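Local coordinates for Ras GTPase-activating-like protein IQGAP2 (Homo sapiens, PDB 5CJP) that probably binds GTP-loaded Rho-family GTPases such as Cdc42 through a Ras-GAP-like domain, without acting as a true GTPase activator, at residues Q58-K66 and P317-Y326; I94-R102 and L232-P240. All coordinates share one frame; numbering follows the deposited sequence.

Contact 1 of 2, residues Q58-K66 and P317-Y326; sequences QREEYLLLK and PEEKFNMDKY. With GTP (guanosine-5'-triphosphate), chain G.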
loop_
_atom_site.group_PDB
_atom_site.type_symbol
_atom_site.label_atom_id
_atom_site.label_comp_id
_atom_site.label_asym_id
_atom_site.label_seq_id
_atom_site.Cartn_x
_atom_site.Cartn_y
_atom_site.Cartn_z
ATOM N N GLN E 58 17.977 12.781 -13.036
ATOM C CA GLN E 58 19.421 12.927 -13.189
ATOM C C GLN E 58 20.219 13.738 -12.167
ATOM O O GLN E 58 21.301 13.292 -11.774
ATOM C CB GLN E 58 19.754 13.384 -14.615
ATOM C CG GLN E 58 19.347 14.796 -14.974
ATOM C CD GLN E 58 19.645 15.089 -16.436
ATOM O OE1 GLN E 58 19.535 16.225 -16.885
ATOM N NE2 GLN E 58 20.019 14.053 -17.182
ATOM N N ARG E 59 19.719 14.893 -11.714
ATOM C CA ARG E 59 20.481 15.668 -10.732
ATOM C C ARG E 59 20.775 14.820 -9.475
ATOM O O ARG E 59 21.906 14.812 -8.968
ATOM C CB ARG E 59 19.751 16.959 -10.337
ATOM C CG ARG E 59 20.481 17.733 -9.247
ATOM C CD ARG E 59 19.808 19.031 -8.881
ATOM N NE ARG E 59 18.486 18.837 -8.288
ATOM C CZ ARG E 59 17.694 19.838 -7.912
ATOM N NH1 ARG E 59 18.113 21.089 -8.064
ATOM N NH2 ARG E 59 16.483 19.599 -7.415
ATOM N N GLU E 60 19.768 14.084 -8.996
ATOM C CA GLU E 60 19.914 13.214 -7.805
ATOM C C GLU E 60 20.781 11.988 -8.089
ATOM O O GLU E 60 21.580 11.569 -7.253
ATOM C CB GLU E 60 18.536 12.755 -7.298
ATOM C CG GLU E 60 17.726 13.843 -6.613
ATOM C CD GLU E 60 17.555 15.085 -7.468
ATOM O OE1 GLU E 60 18.054 16.156 -7.065
ATOM O OE2 GLU E 60 16.926 14.991 -8.539
ATOM N N GLU E 61 20.620 11.401 -9.269
ATOM C CA GLU E 61 21.444 10.265 -9.621
ATOM C C GLU E 61 22.895 10.748 -9.728
ATOM O O GLU E 61 23.836 10.006 -9.449
ATOM C CB GLU E 61 20.982 9.646 -10.940
ATOM C CG GLU E 61 21.890 8.516 -11.421
ATOM C CD GLU E 61 21.354 7.810 -12.655
ATOM O OE1 GLU E 61 20.689 8.463 -13.495
ATOM O OE2 GLU E 61 21.618 6.597 -12.788
ATOM N N TYR E 62 23.082 12.000 -10.120
ATOM C CA TYR E 62 24.418 12.550 -10.211
ATOM C C TYR E 62 25.077 12.548 -8.820
ATOM O O TYR E 62 26.226 12.122 -8.659
ATOM C CB TYR E 62 24.352 13.974 -10.750
ATOM C CG TYR E 62 25.650 14.711 -10.612
ATOM C CD1 TYR E 62 26.722 14.434 -11.457
ATOM C CD2 TYR E 62 25.828 15.657 -9.603
ATOM C CE1 TYR E 62 27.938 15.077 -11.303
ATOM C CE2 TYR E 62 27.040 16.304 -9.435
ATOM C CZ TYR E 62 28.089 16.012 -10.292
ATOM O OH TYR E 62 29.285 16.664 -10.153
ATOM N N LEU E 63 24.345 13.025 -7.816
ATOM C CA LEU E 63 24.889 13.077 -6.458
ATOM C C LEU E 63 25.191 11.671 -5.911
ATOM O O LEU E 63 26.198 11.444 -5.209
ATOM C CB LEU E 63 23.901 13.802 -5.537
ATOM C CG LEU E 63 23.529 15.241 -5.919
ATOM C CD1 LEU E 63 22.386 15.732 -5.046
ATOM C CD2 LEU E 63 24.736 16.140 -5.767
ATOM N N LEU E 64 24.321 10.721 -6.234
ATOM C CA LEU E 64 24.521 9.359 -5.762
ATOM C C LEU E 64 25.788 8.809 -6.391
ATOM O O LEU E 64 26.536 8.063 -5.752
ATOM C CB LEU E 64 23.324 8.496 -6.140
ATOM C CG LEU E 64 23.421 7.018 -5.810
ATOM C CD1 LEU E 64 23.733 6.837 -4.338
ATOM C CD2 LEU E 64 22.114 6.357 -6.190
ATOM N N LEU E 65 26.027 9.163 -7.656
ATOM C CA LEU E 65 27.235 8.712 -8.345
ATOM C C LEU E 65 28.455 9.301 -7.662
ATOM O O LEU E 65 29.458 8.626 -7.476
ATOM C CB LEU E 65 27.224 9.123 -9.828
ATOM C CG LEU E 65 26.319 8.280 -10.741
ATOM C CD1 LEU E 65 26.217 8.894 -12.130
ATOM C CD2 LEU E 65 26.846 6.856 -10.788
ATOM N N LYS E 66 28.372 10.565 -7.276
ATOM C CA LYS E 66 29.511 11.187 -6.618
ATOM C C LYS E 66 29.694 10.579 -5.248
ATOM O O LYS E 66 30.817 10.476 -4.756
ATOM C CB LYS E 66 29.304 12.693 -6.517
ATOM C CG LYS E 66 29.071 13.324 -7.877
ATOM C CD LYS E 66 30.265 13.111 -8.814
ATOM C CE LYS E 66 31.499 13.857 -8.314
ATOM N NZ LYS E 66 32.550 13.936 -9.364
ATOM N N PRO E 317 30.221 11.992 -15.141
ATOM C CA PRO E 317 28.820 12.381 -14.966
ATOM C C PRO E 317 28.504 13.844 -15.247
ATOM O O PRO E 317 27.415 14.163 -15.745
ATOM C CB PRO E 317 28.524 11.954 -13.527
ATOM C CG PRO E 317 29.884 11.896 -12.886
ATOM C CD PRO E 317 30.718 11.295 -13.949
ATOM N N GLU E 318 29.441 14.735 -14.937
ATOM C CA GLU E 318 29.236 16.157 -15.215
ATOM C C GLU E 318 28.978 16.329 -16.708
ATOM O O GLU E 318 28.121 17.097 -17.116
ATOM C CB GLU E 318 30.456 16.982 -14.818
ATOM C CG GLU E 318 30.729 17.046 -13.326
ATOM C CD GLU E 318 31.325 15.771 -12.781
ATOM O OE1 GLU E 318 31.664 14.884 -13.595
ATOM O OE2 GLU E 318 31.467 15.659 -11.537
ATOM N N GLU E 319 29.718 15.602 -17.533
ATOM C CA GLU E 319 29.520 15.703 -18.970
ATOM C C GLU E 319 28.369 14.806 -19.436
ATOM O O GLU E 319 27.514 15.244 -20.206
ATOM C CB GLU E 319 30.814 15.340 -19.721
ATOM C CG GLU E 319 32.094 15.906 -19.095
ATOM C CD GLU E 319 31.912 17.325 -18.598
ATOM O OE1 GLU E 319 31.235 18.116 -19.295
ATOM O OE2 GLU E 319 32.444 17.651 -17.513
ATOM N N LYS E 320 28.333 13.561 -18.965
ATOM C CA LYS E 320 27.273 12.638 -19.379
ATOM C C LYS E 320 25.890 13.286 -19.279
ATOM O O LYS E 320 25.083 13.199 -20.203
ATOM C CB LYS E 320 27.329 11.365 -18.550
ATOM C CG LYS E 320 26.453 10.249 -19.067
ATOM C CD LYS E 320 26.834 9.805 -20.462
ATOM C CE LYS E 320 25.969 8.627 -20.889
ATOM N NZ LYS E 320 26.102 8.285 -22.336
ATOM N N PHE E 321 25.601 13.909 -18.145
ATOM C CA PHE E 321 24.349 14.635 -18.006
ATOM C C PHE E 321 24.877 16.073 -18.091
ATOM O O PHE E 321 25.842 16.403 -17.409
ATOM C CB PHE E 321 23.716 14.421 -16.631
ATOM C CG PHE E 321 23.786 13.003 -16.113
ATOM C CD1 PHE E 321 23.587 11.913 -16.954
ATOM C CD2 PHE E 321 23.957 12.769 -14.748
ATOM C CE1 PHE E 321 23.550 10.610 -16.443
ATOM C CE2 PHE E 321 23.923 11.467 -14.221
ATOM C CZ PHE E 321 23.717 10.387 -15.070
ATOM N N ASN E 322 24.313 16.928 -18.932
ATOM C CA ASN E 322 24.819 18.293 -18.975
ATOM C C ASN E 322 24.448 18.963 -17.665
ATOM O O ASN E 322 23.527 19.773 -17.611
ATOM C CB ASN E 322 24.210 19.053 -20.138
ATOM C CG ASN E 322 24.634 18.491 -21.461
ATOM O OD1 ASN E 322 25.830 18.363 -21.734
ATOM N ND2 ASN E 322 23.663 18.142 -22.297
ATOM N N MET E 323 25.176 18.615 -16.611
ATOM C CA MET E 323 24.916 19.141 -15.286
ATOM C C MET E 323 24.912 20.662 -15.198
ATOM O O MET E 323 24.405 21.222 -14.222
ATOM C CB MET E 323 25.910 18.548 -14.279
ATOM C CG MET E 323 25.670 17.055 -13.978
ATOM S SD MET E 323 23.932 16.627 -13.482
ATOM C CE MET E 323 23.853 17.522 -11.943
ATOM N N ASP E 324 25.452 21.326 -16.217
ATOM C CA ASP E 324 25.488 22.781 -16.224
ATOM C C ASP E 324 24.083 23.356 -16.211
ATOM O O ASP E 324 23.865 24.489 -15.770
ATOM C CB ASP E 324 26.271 23.296 -17.436
ATOM C CG ASP E 324 27.776 23.194 -17.241
ATOM O OD1 ASP E 324 28.270 23.681 -16.198
ATOM O OD2 ASP E 324 28.465 22.637 -18.129
ATOM N N LYS E 325 23.115 22.565 -16.665
ATOM C CA LYS E 325 21.729 23.025 -16.682
ATOM C C LYS E 325 21.153 23.184 -15.266
ATOM O O LYS E 325 20.087 23.766 -15.109
ATOM C CB LYS E 325 20.852 22.051 -17.453
ATOM C CG LYS E 325 20.208 20.998 -16.562
ATOM C CD LYS E 325 19.495 19.936 -17.364
ATOM C CE LYS E 325 20.478 18.924 -17.919
ATOM N NZ LYS E 325 19.898 18.254 -19.100
ATOM N N TYR E 326 21.853 22.651 -14.256
ATOM C CA TYR E 326 21.421 22.724 -12.855
ATOM C C TYR E 326 22.305 23.646 -12.002
ATOM O O TYR E 326 21.926 24.011 -10.889
ATOM C CB TYR E 326 21.421 21.323 -12.216
ATOM C CG TYR E 326 20.554 20.281 -12.907
ATOM C CD1 TYR E 326 19.159 20.341 -12.820
ATOM C CD2 TYR E 326 21.125 19.241 -13.650
ATOM C CE1 TYR E 326 18.347 19.387 -13.450
ATOM C CE2 TYR E 326 20.322 18.289 -14.285
ATOM C CZ TYR E 326 18.930 18.373 -14.179
ATOM O OH TYR E 326 18.116 17.465 -14.811
HETATM P PG GTP G . 7.031 14.070 -4.744
HETATM O O1G GTP G . 5.546 13.466 -4.886
HETATM O O2G GTP G . 7.059 15.303 -3.922
HETATM O O3G GTP G . 7.933 12.902 -4.108
HETATM O O3B GTP G . 7.573 14.250 -6.250
HETATM P PB GTP G . 7.652 15.688 -6.979
HETATM O O1B GTP G . 6.785 15.626 -8.176
HETATM O O2B GTP G . 7.404 16.753 -5.981
HETATM O O3A GTP G . 9.205 15.733 -7.405
HETATM P PA GTP G . 9.974 17.139 -7.585
HETATM O O1A GTP G . 9.022 18.113 -8.168
HETATM O O2A GTP G . 10.654 17.477 -6.314
HETATM O "O5'" GTP G . 11.092 16.757 -8.679
HETATM C "C5'" GTP G . 12.147 15.861 -8.325
HETATM C "C4'" GTP G . 13.376 16.139 -9.189
HETATM O "O4'" GTP G . 13.066 16.060 -10.589
HETATM C "C3'" GTP G . 13.804 17.592 -8.989
HETATM O "O3'" GTP G . 14.564 17.673 -7.780
HETATM C "C2'" GTP G . 14.731 17.720 -10.194
HETATM O "O2'" GTP G . 15.952 17.016 -9.957
HETATM C "C1'" GTP G . 13.929 16.987 -11.272
HETATM N N9 GTP G . 13.068 17.921 -12.031
HETATM C C8 GTP G . 11.871 18.382 -11.673
HETATM N N7 GTP G . 11.385 19.149 -12.643
HETATM C C5 GTP G . 12.281 19.192 -13.633
HETATM C C6 GTP G . 12.307 19.804 -14.873
HETATM O O6 GTP G . 11.376 20.509 -15.269
HETATM N N1 GTP G . 13.431 19.610 -15.689
HETATM C C2 GTP G . 14.491 18.821 -15.230
HETATM N N2 GTP G . 15.574 18.659 -15.985
HETATM N N3 GTP G . 14.425 18.238 -14.026
HETATM C C4 GTP G . 13.357 18.405 -13.234
HETATM O O HOH W 1 20.717 22.110 -8.971
HETATM O O HOH W 2 17.458 15.830 -12.442
#
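Q58 and Y326 meet at the nucleotide end of the contact, where one of two polar clusters forms. Y326 OH gives its hydrogen to a lone pair of Q58 OE1 in the carbonyl plane (2.8 Å) and accepts from GTP N2 in a nearly straight bond (3.0 Å, 164°). With CG between its backbone N and carbonyl carbon (chi1 69°), extended Q58 carries its amide to the ring edge. K325 NZ adds a weak bond to OE1, its stronger partner being an acidic side chain of the neighbouring protein. R59 CB stands squarely over the Y326 ring, 4.0 Å from its centroid, and K325 CG covers the opposite face. R59 NH2 donates a hydrogen bond to GTP O3', and E60 OE2 accepts one from GTP O2'; a salt bridge from R59 NE to E60 OE1 steadies both.

At the other end E318 OE2 is gripped twice: Y62 OH comes from above the carboxylate plane (2.8 Å), and K66 NZ takes the syn lone pair in a salt bridge (3.0 Å).

Aromatic and apolar packing fills the middle. Q58 CB lies over one face of F321, the amide and ring planes 26° apart, and Q58 NE2 is hydrogen-bonded to an acidic side chain of another protein's chain. Unbranched, flexible M323 bends to lay CG over one face of Y62, with SD oblique in a Met-aromatic contact. P317 CB abuts the Y62 edge, and L65 CD1 meets F321 CE2 (4.0 Å).

Helix 200-216 continues this layer through Y200, on L65 and P317, while Y54 of helix 37-54 packs on E60 and L63.

Contact 2 of 2, residues I94-R102 and L232-P240; sequences IKMVVSFNR and LLYYRYMNP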
loop_
_atom_site.group_PDB
_atom_site.type_symbol
_atom_site.label_atom_id
_atom_site.label_comp_id
_atom_site.label_asym_id
_atom_site.label_seq_id
_atom_site.Cartn_x
_atom_site.Cartn_y
_atom_site.Cartn_z
ATOM N N ILE E 94 30.446 -1.259 -2.905
ATOM C CA ILE E 94 30.308 -2.053 -4.111
ATOM C C ILE E 94 29.020 -2.869 -4.050
ATOM O O ILE E 94 28.346 -3.075 -5.059
ATOM C CB ILE E 94 31.524 -2.956 -4.285
ATOM C CG1 ILE E 94 32.731 -2.086 -4.678
ATOM C CG2 ILE E 94 31.254 -4.029 -5.341
ATOM C CD1 ILE E 94 32.532 -1.407 -5.954
ATOM N N LYS E 95 28.658 -3.303 -2.854
ATOM C CA LYS E 95 27.440 -4.082 -2.653
ATOM C C LYS E 95 26.235 -3.222 -3.018
ATOM O O LYS E 95 25.281 -3.684 -3.650
ATOM C CB LYS E 95 27.341 -4.510 -1.186
ATOM C CG LYS E 95 26.388 -5.650 -0.912
ATOM C CD LYS E 95 26.438 -6.042 0.547
ATOM C CE LYS E 95 27.873 -6.378 0.983
ATOM N NZ LYS E 95 28.075 -6.441 2.489
ATOM N N MET E 96 26.289 -1.955 -2.634
ATOM C CA MET E 96 25.192 -1.043 -2.906
ATOM C C MET E 96 25.182 -0.649 -4.374
ATOM O O MET E 96 24.119 -0.547 -5.003
ATOM C CB MET E 96 25.319 0.193 -2.024
ATOM C CG MET E 96 24.176 1.175 -2.177
ATOM S SD MET E 96 24.129 2.282 -0.762
ATOM C CE MET E 96 24.042 3.741 -1.593
ATOM N N VAL E 97 26.373 -0.434 -4.922
ATOM C CA VAL E 97 26.491 -0.062 -6.317
ATOM C C VAL E 97 25.867 -1.140 -7.166
ATOM O O VAL E 97 25.145 -0.839 -8.109
ATOM C CB VAL E 97 27.966 0.113 -6.737
ATOM C CG1 VAL E 97 28.097 0.031 -8.269
ATOM C CG2 VAL E 97 28.473 1.451 -6.234
ATOM N N VAL E 98 26.148 -2.394 -6.828
ATOM C CA VAL E 98 25.605 -3.520 -7.575
ATOM C C VAL E 98 24.100 -3.677 -7.453
ATOM O O VAL E 98 23.431 -3.856 -8.457
ATOM C CB VAL E 98 26.274 -4.843 -7.158
ATOM C CG1 VAL E 98 25.501 -6.036 -7.722
ATOM C CG2 VAL E 98 27.707 -4.854 -7.659
ATOM N N SER E 99 23.565 -3.613 -6.236
ATOM C CA SER E 99 22.122 -3.752 -6.035
ATOM C C SER E 99 21.369 -2.626 -6.697
ATOM O O SER E 99 20.412 -2.850 -7.419
ATOM C CB SER E 99 21.758 -3.746 -4.548
ATOM O OG SER E 99 22.271 -4.873 -3.863
ATOM N N PHE E 100 21.803 -1.402 -6.447
ATOM C CA PHE E 100 21.130 -0.257 -7.023
ATOM C C PHE E 100 21.040 -0.337 -8.534
ATOM O O PHE E 100 20.062 0.103 -9.122
ATOM C CB PHE E 100 21.830 1.037 -6.624
ATOM C CG PHE E 100 21.186 2.254 -7.201
ATOM C CD1 PHE E 100 19.984 2.728 -6.681
ATOM C CD2 PHE E 100 21.737 2.887 -8.329
ATOM C CE1 PHE E 100 19.337 3.810 -7.273
ATOM C CE2 PHE E 100 21.093 3.973 -8.933
ATOM C CZ PHE E 100 19.898 4.434 -8.405
ATOM N N ASN E 101 22.055 -0.901 -9.172
ATOM C CA ASN E 101 22.027 -1.004 -10.619
ATOM C C ASN E 101 21.177 -2.159 -11.147
ATOM O O ASN E 101 20.858 -2.216 -12.332
ATOM C CB ASN E 101 23.462 -1.068 -11.160
ATOM C CG ASN E 101 24.085 0.323 -11.305
ATOM O OD1 ASN E 101 23.664 1.109 -12.146
ATOM N ND2 ASN E 101 25.061 0.632 -10.477
ATOM N N ARG E 102 20.785 -3.064 -10.262
ATOM C CA ARG E 102 19.954 -4.194 -10.669
ATOM C C ARG E 102 18.504 -3.788 -10.860
ATOM O O ARG E 102 17.882 -4.121 -11.874
ATOM C CB ARG E 102 20.004 -5.322 -9.633
ATOM C CG ARG E 102 21.088 -6.327 -9.883
ATOM C CD ARG E 102 21.144 -7.406 -8.810
ATOM N NE ARG E 102 22.290 -8.271 -9.059
ATOM C CZ ARG E 102 23.123 -8.683 -8.111
ATOM N NH1 ARG E 102 22.933 -8.320 -6.841
ATOM N NH2 ARG E 102 24.179 -9.412 -8.438
ATOM N N LEU E 232 33.458 -6.955 -10.729
ATOM C CA LEU E 232 32.296 -6.103 -10.507
ATOM C C LEU E 232 31.193 -6.358 -11.528
ATOM O O LEU E 232 30.053 -6.642 -11.169
ATOM C CB LEU E 232 32.700 -4.625 -10.584
ATOM C CG LEU E 232 31.568 -3.586 -10.708
ATOM C CD1 LEU E 232 30.654 -3.630 -9.471
ATOM C CD2 LEU E 232 32.178 -2.201 -10.869
ATOM N N LEU E 233 31.548 -6.251 -12.801
ATOM C CA LEU E 233 30.594 -6.417 -13.889
ATOM C C LEU E 233 30.081 -7.825 -14.078
ATOM O O LEU E 233 28.897 -8.023 -14.358
ATOM C CB LEU E 233 31.212 -5.930 -15.192
ATOM C CG LEU E 233 31.627 -4.464 -15.183
ATOM C CD1 LEU E 233 32.145 -4.101 -16.554
ATOM C CD2 LEU E 233 30.435 -3.580 -14.809
ATOM N N TYR E 234 30.960 -8.806 -13.920
ATOM C CA TYR E 234 30.544 -10.177 -14.112
ATOM C C TYR E 234 30.198 -11.002 -12.881
ATOM O O TYR E 234 29.040 -11.344 -12.673
ATOM C CB TYR E 234 31.573 -10.957 -14.952
ATOM C CG TYR E 234 30.978 -12.256 -15.414
ATOM C CD1 TYR E 234 29.931 -12.262 -16.327
ATOM C CD2 TYR E 234 31.300 -13.453 -14.783
ATOM C CE1 TYR E 234 29.193 -13.427 -16.586
ATOM C CE2 TYR E 234 30.570 -14.619 -15.033
ATOM C CZ TYR E 234 29.515 -14.590 -15.928
ATOM O OH TYR E 234 28.739 -15.709 -16.111
ATOM N N TYR E 235 31.193 -11.350 -12.078
ATOM C CA TYR E 235 30.944 -12.194 -10.911
ATOM C C TYR E 235 29.952 -11.599 -9.928
ATOM O O TYR E 235 29.158 -12.302 -9.328
ATOM C CB TYR E 235 32.254 -12.489 -10.172
ATOM C CG TYR E 235 32.106 -13.511 -9.068
ATOM C CD1 TYR E 235 31.972 -14.863 -9.364
ATOM C CD2 TYR E 235 32.060 -13.122 -7.732
ATOM C CE1 TYR E 235 31.800 -15.802 -8.371
ATOM C CE2 TYR E 235 31.886 -14.051 -6.718
ATOM C CZ TYR E 235 31.757 -15.394 -7.040
ATOM O OH TYR E 235 31.580 -16.331 -6.040
ATOM N N ARG E 236 30.003 -10.287 -9.767
ATOM C CA ARG E 236 29.135 -9.611 -8.834
ATOM C C ARG E 236 27.795 -9.151 -9.421
ATOM O O ARG E 236 26.737 -9.401 -8.831
ATOM C CB ARG E 236 29.904 -8.432 -8.225
ATOM C CG ARG E 236 30.276 -8.624 -6.753
ATOM C CD ARG E 236 28.981 -8.538 -5.931
ATOM N NE ARG E 236 29.131 -8.250 -4.501
ATOM C CZ ARG E 236 30.101 -7.522 -3.961
ATOM N NH1 ARG E 236 31.062 -6.997 -4.709
ATOM N NH2 ARG E 236 30.074 -7.275 -2.662
ATOM N N TYR E 237 27.824 -8.516 -10.591
ATOM C CA TYR E 237 26.606 -7.996 -11.197
ATOM C C TYR E 237 25.665 -8.960 -11.909
ATOM O O TYR E 237 24.503 -9.081 -11.533
ATOM C CB TYR E 237 26.962 -6.849 -12.148
ATOM C CG TYR E 237 25.774 -6.211 -12.839
ATOM C CD1 TYR E 237 24.684 -5.720 -12.098
ATOM C CD2 TYR E 237 25.751 -6.063 -14.234
ATOM C CE1 TYR E 237 23.609 -5.098 -12.727
ATOM C CE2 TYR E 237 24.675 -5.438 -14.879
ATOM C CZ TYR E 237 23.608 -4.958 -14.121
ATOM O OH TYR E 237 22.535 -4.340 -14.752
ATOM N N MET E 238 26.144 -9.651 -12.934
ATOM C CA MET E 238 25.256 -10.541 -13.678
ATOM C C MET E 238 25.339 -12.044 -13.462
ATOM O O MET E 238 24.350 -12.737 -13.663
ATOM C CB MET E 238 25.379 -10.251 -15.163
ATOM C CG MET E 238 26.727 -10.549 -15.752
ATOM S SD MET E 238 26.694 -9.914 -17.422
ATOM C CE MET E 238 27.922 -8.538 -17.301
ATOM N N ASN E 239 26.495 -12.560 -13.055
ATOM C CA ASN E 239 26.617 -13.997 -12.852
ATOM C C ASN E 239 25.543 -14.512 -11.876
ATOM O O ASN E 239 25.017 -15.622 -12.029
ATOM C CB ASN E 239 28.027 -14.341 -12.365
ATOM C CG ASN E 239 28.403 -15.780 -12.653
ATOM O OD1 ASN E 239 28.119 -16.305 -13.731
ATOM N ND2 ASN E 239 29.058 -16.422 -11.699
ATOM N N PRO E 240 25.219 -13.722 -10.841
ATOM C CA PRO E 240 24.189 -14.209 -9.922
ATOM C C PRO E 240 22.822 -14.317 -10.601
ATOM O O PRO E 240 22.015 -15.176 -10.256
ATOM C CB PRO E 240 24.210 -13.164 -8.811
ATOM C CG PRO E 240 25.670 -12.813 -8.737
ATOM C CD PRO E 240 26.043 -12.677 -10.199
#
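The guanidinium of R102 has V98 CG1 over one face and Y237 O near its plane at the edge. The R102 side chain slides past the Y237 ring in the opposite direction, its CG lying 4.0 Å from CE1 of Y237, oblique to the ring. Around the rim of that ring lie the carbonyl oxygens of V98, N101 and L233. The R236 guanidinium has K95 CA over one face and CG2 of I94 oblique to it, 3.9 Å from CZ.

The main polar link is R102 NH2 to Y237 O (3.1 Å); the donor stands 42° out of the carbonyl plane, and NE adds a weak second bond. NH2 also makes a long, weak ion pair with an acidic side chain of another protein's chain. An extended chain beyond CG gives the arginine this reach. P240 has no N-H to offer the preceding turn, and the helix kinks there.

Branched aliphatic residues close the interface. V98 CG2 meets L232 CD1 at 3.7 Å, and I94 CG2 approaches the same methyl. With CG1 anti to the backbone N (chi1 168°), V98 turns that methyl to the backbone of R236 and Y237. A leucine in place of R102 would probably leave Y237 O without this side-chain donor and V98 CG1 without the flat group now against it.

The axes of segments 94-102 and 232-240 cross at -45°, 9.7 Å apart at closest approach, within the all-helical Ras-GAP fold. In the sequence YYRYMNP, R236 probably takes the place of the arginine of the Ras-GAP Phe-Leu-Arg motif. Its side chain, about 10 Å from a bound GTP, packs on an apolar side chain of another protein's chain, to which Y235 and N239 are hydrogen-bonded.

In the fold
After three helices the chain enters helix 58-79, whose first turns form one side of contact 1, and soon reaches helix 92-102, one side of contact 2. After 129 mostly helical residues, the segment 232-240 of helix 222-243 returns to close contact 2. The chain runs on through helices 261-278 and 294-311 before 317-326 comes back to helix 58-79, so the shorter loop lies within the longer one. The centres are 22 Å apart, yet the two touch: L64 packs on M96 and F100 (L64 CD2 to F100 CZ 3.7 Å). Contact 2 thus lies near the chain's centre, joining helices 92-102 and 222-243, while contact 1 joins the later chain to helix 58-79 beside a peripheral nucleotide.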